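Local coordinates for transcriptional regulator, TetR family (Thermus thermophilus, PDB 3VPR), which represses transcription as a TetR-family regulator, probably by binding cis-regulatory DNA through its helix-turn-helix motif, at the interface of chains A and B. Numbering follows the deposited sequence. Chains: chain A/B, Transcriptional regulator, TetR family.

The interface of chains A and B. Residues chain A 140, 142, 147, 150, 154, 181; chain B 154, 177, 180, 184-185.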
loop_
_atom_site.group_PDB
_atom_site.type_symbol
_atom_site.label_atom_id
_atom_site.label_comp_id
_atom_site.label_asym_id
_atom_site.label_seq_id
_atom_site.Cartn_x
_atom_site.Cartn_y
_atom_site.Cartn_z
ATOM N N ARG A 140 4.807 -24.845 -6.583
ATOM C CA ARG A 140 4.322 -25.763 -5.569
ATOM C C ARG A 140 2.890 -25.369 -5.205
ATOM O O ARG A 140 2.389 -24.339 -5.676
ATOM C CB ARG A 140 5.230 -25.722 -4.336
ATOM C CG ARG A 140 5.274 -24.405 -3.613
ATOM C CD ARG A 140 6.366 -24.422 -2.559
ATOM N NE ARG A 140 6.482 -23.132 -1.892
ATOM C CZ ARG A 140 5.713 -22.742 -0.882
ATOM N NH1 ARG A 140 4.771 -23.549 -0.410
ATOM N NH2 ARG A 140 5.881 -21.536 -0.355
ATOM N N VAL A 142 0.272 -23.613 -3.473
ATOM C CA VAL A 142 0.193 -22.424 -2.637
ATOM C C VAL A 142 -1.189 -21.814 -2.766
ATOM O O VAL A 142 -1.883 -22.043 -3.755
ATOM C CB VAL A 142 1.235 -21.366 -3.061
ATOM C CG1 VAL A 142 2.625 -21.885 -2.827
ATOM C CG2 VAL A 142 1.038 -21.002 -4.533
ATOM N N ALA A 147 -1.016 -15.740 -2.770
ATOM C CA ALA A 147 0.196 -15.507 -3.550
ATOM C C ALA A 147 -0.025 -14.310 -4.469
ATOM O O ALA A 147 0.876 -13.478 -4.659
ATOM C CB ALA A 147 0.548 -16.751 -4.376
ATOM N N ALA A 150 0.173 -11.245 -2.475
ATOM C CA ALA A 150 1.549 -10.962 -2.076
ATOM C C ALA A 150 2.246 -10.183 -3.190
ATOM O O ALA A 150 2.888 -9.160 -2.944
ATOM C CB ALA A 150 2.287 -12.254 -1.804
HETATM N N MSE A 154 3.547 -6.153 -3.442
HETATM C CA MSE A 154 4.892 -5.675 -3.747
HETATM C C MSE A 154 4.847 -4.591 -4.830
HETATM O O MSE A 154 5.469 -3.535 -4.697
HETATM C CB MSE A 154 5.790 -6.834 -4.197
HETATM C CG MSE A 154 6.077 -7.868 -3.112
HETATM SE SE MSE A 154 7.033 -9.427 -3.781
HETATM C CE MSE A 154 5.568 -10.605 -4.112
ATOM N N ILE A 181 10.298 -13.802 -5.091
ATOM C CA ILE A 181 9.061 -14.545 -4.895
ATOM C C ILE A 181 9.107 -15.919 -5.555
ATOM O O ILE A 181 8.515 -16.876 -5.057
ATOM C CB ILE A 181 7.825 -13.737 -5.429
ATOM C CG1 ILE A 181 6.524 -14.368 -4.927
ATOM C CG2 ILE A 181 7.811 -13.714 -6.956
ATOM C CD1 ILE A 181 6.346 -14.276 -3.434
HETATM N N MSE B 154 4.129 -6.506 1.787
HETATM C CA MSE B 154 3.120 -7.518 2.057
HETATM C C MSE B 154 2.350 -7.231 3.353
HETATM O O MSE B 154 1.129 -7.404 3.420
HETATM C CB MSE B 154 3.781 -8.896 2.165
HETATM C CG MSE B 154 4.204 -9.520 0.827
HETATM SE SE MSE B 154 5.183 -11.186 1.103
HETATM C CE MSE B 154 6.909 -10.557 0.539
ATOM N N TYR B 177 2.304 -15.605 4.337
ATOM C CA TYR B 177 3.202 -14.759 3.562
ATOM C C TYR B 177 4.643 -15.185 3.824
ATOM O O TYR B 177 5.476 -15.157 2.912
ATOM C CB TYR B 177 3.046 -13.284 3.938
ATOM C CG TYR B 177 1.871 -12.575 3.299
ATOM C CD1 TYR B 177 1.317 -13.032 2.109
ATOM C CD2 TYR B 177 1.384 -11.384 3.839
ATOM C CE1 TYR B 177 0.308 -12.311 1.454
ATOM C CE2 TYR B 177 0.376 -10.657 3.204
ATOM C CZ TYR B 177 -0.152 -11.120 2.010
ATOM O OH TYR B 177 -1.102 -10.370 1.347
ATOM N N LEU B 180 5.456 -18.316 1.990
ATOM C CA LEU B 180 5.618 -17.939 0.598
ATOM C C LEU B 180 6.953 -17.265 0.308
ATOM O O LEU B 180 7.662 -17.676 -0.608
ATOM C CB LEU B 180 4.469 -17.026 0.162
ATOM C CG LEU B 180 4.515 -16.534 -1.291
ATOM C CD1 LEU B 180 4.629 -17.735 -2.248
ATOM C CD2 LEU B 180 3.269 -15.725 -1.602
ATOM N N GLY B 184 9.480 -19.540 -1.594
ATOM C CA GLY B 184 9.266 -19.164 -2.975
ATOM C C GLY B 184 8.114 -19.954 -3.572
ATOM O O GLY B 184 7.459 -20.737 -2.883
ATOM N N LEU B 185 7.885 -19.772 -4.866
ATOM C CA LEU B 185 6.798 -20.451 -5.560
ATOM C C LEU B 185 7.211 -21.741 -6.265
ATOM O O LEU B 185 6.409 -22.657 -6.395
ATOM C CB LEU B 185 6.186 -19.514 -6.599
ATOM C CG LEU B 185 5.436 -18.272 -6.144
ATOM C CD1 LEU B 185 5.126 -17.414 -7.383
ATOM C CD2 LEU B 185 4.144 -18.685 -5.419
#
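A:Arg140 meets the C-terminal tail of chain B at two successive carbonyls. Its backbone N donates to B:Leu185 O at 2.7 Å, almost head-on to the carbonyl (175°). Its side chain, extended from CG to NE, runs on to B:Gly184, where NE donates to O at 2.8 Å from a position tilted 19° from the carbonyl plane; NH2 adds a weaker bond to the same oxygen. Arginine suits this place because its length and guanidinium N-H groups reach a backbone acceptor. An alanine here would remove NE and NH2, probably leaving B:Gly184 O without these side-chain donors and the tail less firmly held, though the backbone bond could remain. B:Leu185 N makes a weak bond to A:Ile181 O, near the end of helix 170-183.

Next to this polar clasp lies an apolar core. B:Leu180, its CG anti to the backbone N (chi1 179°), forks into chain A: CD2 lies 3.6 Å from A:Ala150 CB and also touches A:Ala147 CA, while CG meets A:Ile181 CD1 at 3.6 Å. The small alanines let the leucine branch come close to their helix; branched leucine and isoleucine pack without polar groups to satisfy. B:Leu185 CD2 touches A:Val142 CG2, the side chains crossing at about a right angle.

Further out, A:Val142 CG1 sits 3.6 Å above the A:Arg140 guanidinium plane, toward its rim, probably limiting its rotation.

Helices 144-161 and 170-183 of chain A pack here against their chain B counterparts, part of the two-fold C-terminal-domain interface, probably the dimer interface typical of TetR proteins.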